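Local coordinates for glycosyl hydrolase family 62 protein (Coprinopsis cinerea, PDB 5B6T) that probably removes alpha-L-arabinofuranosyl side chains from arabinoxylan by hydrolysis, as an alpha-L-arabinofuranosidase of glycoside hydrolase family 62, at residues Asn101-Tyr106 with Thr123-Met128; Arg81-Val86 with Trp141-Val146; Tyr165-Ser170 with Gly177-Val182. One frame throughout, in Å; residues are numbered along the deposited sequence.

The three contacts illustrate how two neighbouring blades of a five-bladed beta-propeller are joined, from near the central axis outward. Contact 2 is the innermost, its centre about 7 Å from that of the chain, and joins the first strands of two successive blades; between nearest atoms, the side chain of Trp145 lies about 5 Å from the bound calcium ion and that of Asp143 about 3 Å from a glycerol. Contacts 1 and 3 sit in the outer parts of these blades, their centres about 17 and 19 Å from the chain centre. Tyr125 joins them, its OH 2.7 Å from Ser167 OG in a probable hydrogen bond, while Trp141 of contact 2 packs on Asn103 and Tyr125.

Contact 1 (Asn101-Tyr106 with Thr123-Met128); sequences NGNAAY and TFYSGM
Asn103 meets Thr123 and Tyr125 through its amide, the polar centre of this contact. Its ND2 donates to Tyr125 O at 3.0 Å from above the carbonyl plane, and Thr123 OG1 donates to the same oxygen from the opposite face, so two side chains grip one backbone acceptor. CG of Asn103 stands anti to its backbone N (chi1 -159°), on the side of segment 123-128. The other end of the amide turns back on its own chain: Asn103 OD1 accepts from Ala104 N at 2.7 Å, on a lone pair, and with both ends tied the amide has little freedom to rotate. Asn101 OD1 accepts from Asn103 N and closes an Asx turn.

In the backbone, Phe124 N donates to Ala104 O at 2.9 Å along a nearly straight path (166°), and Ala105 faces Thr123 as an antiparallel non-hydrogen-bonded pair.

Among the apolar contacts, Tyr106 CD1 lies over the centre of the Phe124 ring, 3.5 Å above its plane, with the two rings inclined by 36° to each other. Ala104 CB touches the edge of the Tyr125 ring, 3.9 Å from its CD2, and that ring is nearly coplanar with the amide of Asn103. A water joins the two segments, 2.5 Å from Tyr106 OH and donating to Thr123 O.

The arrangement is that of the outer part of a propeller blade, where the turn joining its second and third strands and its short edge strand 122-123 meet the connection to the next blade.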
# COMPACT_ATOMS: atom_id res chain seq x y z
N ASN A 101 6.30 -4.22 -11.93
CA ASN A 101 6.87 -3.77 -13.17
C ASN A 101 6.33 -4.58 -14.35
O ASN A 101 6.97 -4.60 -15.42
CB ASN A 101 8.40 -3.86 -13.14
CG ASN A 101 8.91 -5.28 -13.14
OD1 ASN A 101 8.17 -6.23 -12.84
ND2 ASN A 101 10.19 -5.43 -13.46
N GLY A 102 5.19 -5.21 -14.17
CA GLY A 102 4.70 -6.28 -15.06
C GLY A 102 4.85 -7.67 -14.43
O GLY A 102 4.08 -8.62 -14.72
N ASN A 103 5.84 -7.77 -13.54
CA ASN A 103 6.05 -8.91 -12.64
C ASN A 103 5.98 -8.36 -11.20
O ASN A 103 5.71 -7.16 -11.00
CB ASN A 103 7.41 -9.53 -12.99
CG ASN A 103 7.57 -10.97 -12.52
OD1 ASN A 103 7.03 -11.43 -11.49
ND2 ASN A 103 8.39 -11.70 -13.25
N ALA A 104 6.16 -9.22 -10.22
CA ALA A 104 6.36 -8.81 -8.83
C ALA A 104 7.84 -8.54 -8.65
O ALA A 104 8.66 -9.44 -8.81
CB ALA A 104 5.90 -9.93 -7.90
N ALA A 105 8.19 -7.30 -8.33
CA ALA A 105 9.58 -6.84 -8.35
C ALA A 105 10.07 -6.25 -7.05
O ALA A 105 9.27 -5.92 -6.14
CB ALA A 105 9.77 -5.84 -9.47
N TYR A 106 11.39 -6.12 -6.95
CA TYR A 106 11.97 -5.46 -5.80
C TYR A 106 13.32 -4.85 -6.09
O TYR A 106 14.04 -5.31 -7.01
CB TYR A 106 12.12 -6.43 -4.62
CG TYR A 106 13.11 -7.55 -4.89
CD1 TYR A 106 12.70 -8.71 -5.54
CD2 TYR A 106 14.45 -7.42 -4.53
CE1 TYR A 106 13.59 -9.73 -5.83
CE2 TYR A 106 15.36 -8.44 -4.79
CZ TYR A 106 14.92 -9.56 -5.45
OH TYR A 106 15.81 -10.59 -5.73
N THR A 123 13.05 -9.74 -9.89
CA THR A 123 11.70 -10.24 -9.70
C THR A 123 11.63 -11.45 -8.75
O THR A 123 12.61 -12.19 -8.60
CB THR A 123 11.03 -10.59 -11.03
OG1 THR A 123 11.79 -11.60 -11.70
CG2 THR A 123 10.92 -9.36 -11.91
N PHE A 124 10.48 -11.60 -8.09
CA PHE A 124 10.23 -12.68 -7.14
C PHE A 124 9.81 -13.98 -7.85
O PHE A 124 9.81 -15.06 -7.24
CB PHE A 124 9.10 -12.26 -6.19
CG PHE A 124 9.47 -11.22 -5.17
CD1 PHE A 124 10.40 -11.50 -4.18
CD2 PHE A 124 8.87 -9.96 -5.17
CE1 PHE A 124 10.71 -10.58 -3.21
CE2 PHE A 124 9.18 -9.02 -4.19
CZ PHE A 124 10.11 -9.33 -3.21
N TYR A 125 9.36 -13.86 -9.10
CA TYR A 125 8.97 -15.02 -9.90
C TYR A 125 9.60 -14.88 -11.28
O TYR A 125 9.88 -13.79 -11.73
CB TYR A 125 7.46 -15.06 -10.11
CG TYR A 125 6.57 -15.01 -8.87
CD1 TYR A 125 6.21 -16.17 -8.20
CD2 TYR A 125 6.01 -13.82 -8.45
CE1 TYR A 125 5.37 -16.12 -7.11
CE2 TYR A 125 5.15 -13.75 -7.38
CZ TYR A 125 4.82 -14.89 -6.72
OH TYR A 125 3.93 -14.82 -5.67
N SER A 126 9.69 -15.98 -12.00
CA SER A 126 10.21 -15.93 -13.37
C SER A 126 9.21 -15.32 -14.39
O SER A 126 9.59 -14.83 -15.45
CB SER A 126 10.71 -17.33 -13.79
OG SER A 126 9.59 -18.19 -13.97
N GLY A 127 7.93 -15.29 -14.03
CA GLY A 127 6.88 -14.72 -14.85
C GLY A 127 5.60 -14.79 -14.05
O GLY A 127 5.63 -15.22 -12.91
N MET A 128 4.48 -14.40 -14.63
CA MET A 128 3.22 -14.47 -13.94
C MET A 128 2.88 -15.92 -13.63
O MET A 128 2.83 -16.74 -14.53
CB MET A 128 2.11 -13.85 -14.76
CG MET A 128 0.82 -13.66 -13.99
SD MET A 128 -0.52 -12.90 -14.92
CE MET A 128 0.19 -11.28 -15.29
O HOH W 1 15.09 -12.66 -6.96

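Contact 2 (Arg81-Val86 with Trp141-Val146); sequences RAAPQV and WVDMWV
Gln85 reaches across to Val146 and Trp145 and makes the tightly packed half of this contact. With CG anti to the backbone N (chi1 -179°), its amide meets the main chain of Val146 twice: OE1 accepts from Val146 N at 2.8 Å, almost straight at 176°, and NE2 donates to Val146 O at 2.9 Å, in the carbonyl plane and on a lone pair. Both bonds hold the amide against the indole of Trp145, where NE2 lies over the centre of one face, 3.2 Å above the plane.

The other half is looser and is filled by two waters, although the residues round it are buried. Both lie within bonding distance of Ala83 O; one also accepts from Met144 N at 2.9 Å, the other lies 2.7 Å from Met144 O. Ala83 CB rests 3.3 Å from Asp143 OD1, an oxygen that also bonds a glycerol, probably from the crystallisation liquor.

Strands 82-86 and 142-146 run nearly parallel, their segment axes approaching to 6.8 Å, joined by a side chain and waters, not sheet pairing. This is characteristic of innermost strands of adjacent propeller blades facing the central axis, where the glycerol may mark a pocket.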
# COMPACT_ATOMS: atom_id res chain seq x y z
N ARG A 81 7.13 1.35 -13.24
CA ARG A 81 7.19 0.81 -11.87
C ARG A 81 6.04 1.48 -11.14
O ARG A 81 5.79 2.67 -11.33
CB ARG A 81 8.51 1.12 -11.14
CG ARG A 81 9.76 0.46 -11.72
CD ARG A 81 10.45 1.40 -12.70
NE ARG A 81 11.76 0.91 -13.12
CZ ARG A 81 11.95 -0.05 -14.02
NH1 ARG A 81 10.93 -0.65 -14.63
NH2 ARG A 81 13.19 -0.36 -14.36
N ALA A 82 5.36 0.74 -10.27
CA ALA A 82 4.22 1.31 -9.53
C ALA A 82 3.95 0.57 -8.23
O ALA A 82 4.24 -0.63 -8.11
CB ALA A 82 2.97 1.34 -10.37
N ALA A 83 3.36 1.31 -7.30
CA ALA A 83 2.79 0.79 -6.04
C ALA A 83 3.84 0.17 -5.12
O ALA A 83 3.94 -1.06 -4.97
CB ALA A 83 1.60 -0.14 -6.30
N PRO A 84 4.62 1.02 -4.47
CA PRO A 84 5.74 0.55 -3.70
C PRO A 84 5.38 0.11 -2.27
O PRO A 84 4.37 0.55 -1.69
CB PRO A 84 6.64 1.78 -3.65
CG PRO A 84 5.69 2.94 -3.64
CD PRO A 84 4.54 2.50 -4.50
N GLN A 85 6.26 -0.71 -1.67
CA GLN A 85 6.21 -1.08 -0.27
C GLN A 85 7.63 -1.10 0.23
O GLN A 85 8.43 -1.86 -0.28
CB GLN A 85 5.59 -2.46 -0.05
CG GLN A 85 5.51 -2.82 1.44
CD GLN A 85 5.43 -4.30 1.69
OE1 GLN A 85 5.84 -5.12 0.89
NE2 GLN A 85 4.95 -4.64 2.87
N VAL A 86 7.95 -0.27 1.22
CA VAL A 86 9.29 -0.24 1.81
C VAL A 86 9.32 -0.92 3.17
O VAL A 86 8.42 -0.74 3.98
CB VAL A 86 9.85 1.21 1.92
CG1 VAL A 86 9.06 2.07 2.91
CG2 VAL A 86 11.33 1.19 2.31
N TRP A 141 -2.09 -7.57 -12.78
CA TRP A 141 -1.37 -8.11 -11.65
C TRP A 141 -0.66 -6.97 -10.91
O TRP A 141 0.34 -6.41 -11.41
CB TRP A 141 -0.39 -9.16 -12.14
CG TRP A 141 0.29 -9.91 -11.06
CD1 TRP A 141 -0.17 -10.18 -9.81
CD2 TRP A 141 1.52 -10.60 -11.18
NE1 TRP A 141 0.72 -10.95 -9.12
CE2 TRP A 141 1.78 -11.22 -9.95
CE3 TRP A 141 2.46 -10.73 -12.21
CZ2 TRP A 141 2.93 -11.97 -9.72
CZ3 TRP A 141 3.60 -11.47 -11.98
CH2 TRP A 141 3.82 -12.09 -10.75
N VAL A 142 -1.19 -6.63 -9.72
CA VAL A 142 -0.83 -5.40 -9.05
C VAL A 142 -0.70 -5.56 -7.54
O VAL A 142 -1.16 -6.53 -6.97
CB VAL A 142 -1.84 -4.26 -9.37
CG1 VAL A 142 -1.83 -3.97 -10.87
CG2 VAL A 142 -3.25 -4.52 -8.83
N ASP A 143 -0.04 -4.56 -6.94
CA ASP A 143 -0.10 -4.29 -5.49
C ASP A 143 0.52 -5.40 -4.66
O ASP A 143 -0.16 -6.14 -3.92
CB ASP A 143 -1.54 -3.92 -5.08
CG ASP A 143 -2.05 -2.72 -5.84
OD1 ASP A 143 -1.22 -1.94 -6.34
OD2 ASP A 143 -3.28 -2.52 -5.92
N MET A 144 1.83 -5.48 -4.81
CA MET A 144 2.66 -6.52 -4.23
C MET A 144 2.99 -6.16 -2.79
O MET A 144 3.46 -5.04 -2.54
CB MET A 144 3.96 -6.64 -5.04
CG MET A 144 3.75 -6.69 -6.54
SD MET A 144 2.79 -8.12 -7.06
CE MET A 144 2.52 -7.71 -8.79
N TRP A 145 2.78 -7.10 -1.88
CA TRP A 145 2.96 -6.84 -0.45
C TRP A 145 3.63 -8.01 0.26
O TRP A 145 3.10 -9.15 0.22
CB TRP A 145 1.59 -6.55 0.17
CG TRP A 145 1.66 -6.25 1.64
CD1 TRP A 145 1.69 -7.15 2.68
CD2 TRP A 145 1.69 -4.96 2.24
NE1 TRP A 145 1.78 -6.49 3.86
CE2 TRP A 145 1.76 -5.14 3.63
CE3 TRP A 145 1.66 -3.67 1.74
CZ2 TRP A 145 1.82 -4.06 4.53
CZ3 TRP A 145 1.74 -2.62 2.61
CH2 TRP A 145 1.79 -2.82 4.00
N VAL A 146 4.73 -7.73 0.94
CA VAL A 146 5.46 -8.72 1.75
C VAL A 146 5.17 -8.52 3.23
O VAL A 146 5.16 -7.40 3.74
CB VAL A 146 6.99 -8.62 1.49
CG1 VAL A 146 7.77 -9.45 2.51
CG2 VAL A 146 7.34 -9.01 0.07
O HOH W 2 3.11 -3.36 -6.26
O HOH W 3 3.40 -2.37 -2.66

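Contact 3 (Tyr165-Ser170 with Gly177-Val182); sequences YRSQTS and GFNEPV
Arg166 and Val182 form an antiparallel hydrogen-bonded pair through two backbone bonds. Beyond it the direct backbone bonding lapses, although the CA atoms of Ser167 and Pro181 stay 4.2 Å apart, and a water lies between Arg166 O and Glu180 O. The end-to-end directions of the segments differ by 150°, and the bonding resumes at Asn179, whose N donates to Gln168 O at 3.1 Å.

Asn179 adds its side chain: with CG between the backbone N and the carbonyl carbon (chi1 67°), OD1 accepts from Gln168 N at 2.8 Å. Ser167 OG donates to Asn179 O at 2.7 Å and is packed against the Pro181 ring. Phe178 presents one face to Thr169 CG2, which lies over the centre of the ring, 3.7 Å above its plane. The ring also meets that of Phe124, steeply inclined. An alanine in place of Phe178 would probably open a gap beneath the Thr169 methyl and leave the Phe124 ring without one of its aromatic neighbours.

Strand 163-170 has strand 152-158 on its other side, whose Leu155 touches Phe178. The loop 177-181 leads into strand 182-186, the outer edge of this sheet, with Pro181 and Tyr165 packing on helix 130-135.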
# COMPACT_ATOMS: atom_id res chain seq x y z
N TYR A 165 -3.93 -13.20 -3.91
CA TYR A 165 -3.01 -14.33 -3.95
C TYR A 165 -1.94 -14.22 -2.88
O TYR A 165 -1.55 -13.10 -2.46
CB TYR A 165 -2.30 -14.40 -5.30
CG TYR A 165 -3.24 -14.48 -6.47
CD1 TYR A 165 -3.75 -15.68 -6.88
CD2 TYR A 165 -3.60 -13.34 -7.19
CE1 TYR A 165 -4.64 -15.75 -7.93
CE2 TYR A 165 -4.50 -13.39 -8.25
CZ TYR A 165 -5.01 -14.61 -8.62
OH TYR A 165 -5.87 -14.70 -9.69
N ARG A 166 -1.42 -15.38 -2.47
CA ARG A 166 -0.36 -15.44 -1.47
C ARG A 166 0.64 -16.57 -1.76
O ARG A 166 0.22 -17.73 -1.88
CB ARG A 166 -0.97 -15.64 -0.09
CG ARG A 166 0.02 -15.57 1.07
CD ARG A 166 -0.51 -16.03 2.41
NE ARG A 166 -0.97 -17.43 2.37
CZ ARG A 166 -0.17 -18.49 2.44
NH1 ARG A 166 1.13 -18.35 2.58
NH2 ARG A 166 -0.69 -19.70 2.37
N SER A 167 1.92 -16.22 -1.91
CA SER A 167 3.03 -17.18 -1.97
C SER A 167 3.81 -17.09 -0.69
O SER A 167 3.73 -16.10 0.06
CB SER A 167 3.98 -16.88 -3.13
OG SER A 167 3.37 -17.13 -4.39
N GLN A 168 4.60 -18.13 -0.42
CA GLN A 168 5.50 -18.06 0.72
C GLN A 168 6.86 -18.64 0.41
O GLN A 168 7.01 -19.42 -0.54
CB GLN A 168 4.87 -18.76 1.92
CG GLN A 168 4.45 -20.20 1.64
CD GLN A 168 3.88 -20.85 2.87
OE1 GLN A 168 2.87 -20.38 3.44
NE2 GLN A 168 4.53 -21.93 3.32
N THR A 169 7.85 -18.20 1.20
CA THR A 169 9.19 -18.74 1.17
C THR A 169 9.76 -18.69 2.59
O THR A 169 9.15 -18.10 3.46
CB THR A 169 10.11 -17.98 0.18
OG1 THR A 169 11.31 -18.71 -0.06
CG2 THR A 169 10.48 -16.61 0.67
N SER A 170 10.89 -19.34 2.85
CA SER A 170 11.49 -19.23 4.17
C SER A 170 12.12 -17.87 4.40
O SER A 170 12.59 -17.20 3.47
CB SER A 170 12.55 -20.31 4.41
OG SER A 170 13.61 -20.10 3.52
N GLY A 177 12.78 -18.20 -3.79
CA GLY A 177 12.03 -19.38 -3.40
C GLY A 177 10.54 -19.24 -3.21
O GLY A 177 9.91 -20.19 -2.76
N PHE A 178 9.95 -18.10 -3.55
CA PHE A 178 8.51 -17.96 -3.43
C PHE A 178 7.81 -19.02 -4.25
O PHE A 178 8.09 -19.20 -5.43
CB PHE A 178 8.02 -16.56 -3.80
CG PHE A 178 8.11 -15.59 -2.67
CD1 PHE A 178 7.31 -15.74 -1.54
CD2 PHE A 178 9.01 -14.55 -2.71
CE1 PHE A 178 7.39 -14.84 -0.51
CE2 PHE A 178 9.10 -13.64 -1.65
CZ PHE A 178 8.29 -13.79 -0.55
N ASN A 179 6.87 -19.71 -3.60
CA ASN A 179 6.21 -20.84 -4.22
C ASN A 179 5.03 -20.43 -5.07
O ASN A 179 4.78 -19.23 -5.28
CB ASN A 179 5.82 -21.88 -3.16
CG ASN A 179 4.75 -21.41 -2.21
OD1 ASN A 179 4.32 -20.25 -2.22
ND2 ASN A 179 4.33 -22.31 -1.33
N GLU A 180 4.31 -21.41 -5.61
CA GLU A 180 3.16 -21.09 -6.42
C GLU A 180 2.12 -20.44 -5.51
O GLU A 180 1.83 -20.94 -4.43
CB GLU A 180 2.57 -22.36 -7.06
CG GLU A 180 1.34 -22.10 -7.95
CD GLU A 180 1.62 -21.39 -9.29
OE1 GLU A 180 2.84 -21.17 -9.61
OE2 GLU A 180 0.61 -21.07 -10.03
N PRO A 181 1.54 -19.29 -5.91
CA PRO A 181 0.54 -18.71 -5.01
C PRO A 181 -0.70 -19.57 -4.83
O PRO A 181 -1.08 -20.33 -5.72
CB PRO A 181 0.16 -17.39 -5.68
CG PRO A 181 1.14 -17.19 -6.78
CD PRO A 181 1.69 -18.51 -7.15
N VAL A 182 -1.34 -19.42 -3.66
CA VAL A 182 -2.71 -19.91 -3.43
C VAL A 182 -3.63 -18.69 -3.48
O VAL A 182 -3.18 -17.55 -3.39
CB VAL A 182 -2.88 -20.69 -2.10
CG1 VAL A 182 -1.99 -21.93 -2.10
CG2 VAL A 182 -2.62 -19.79 -0.90
O HOH W 4 1.31 -20.29 -1.47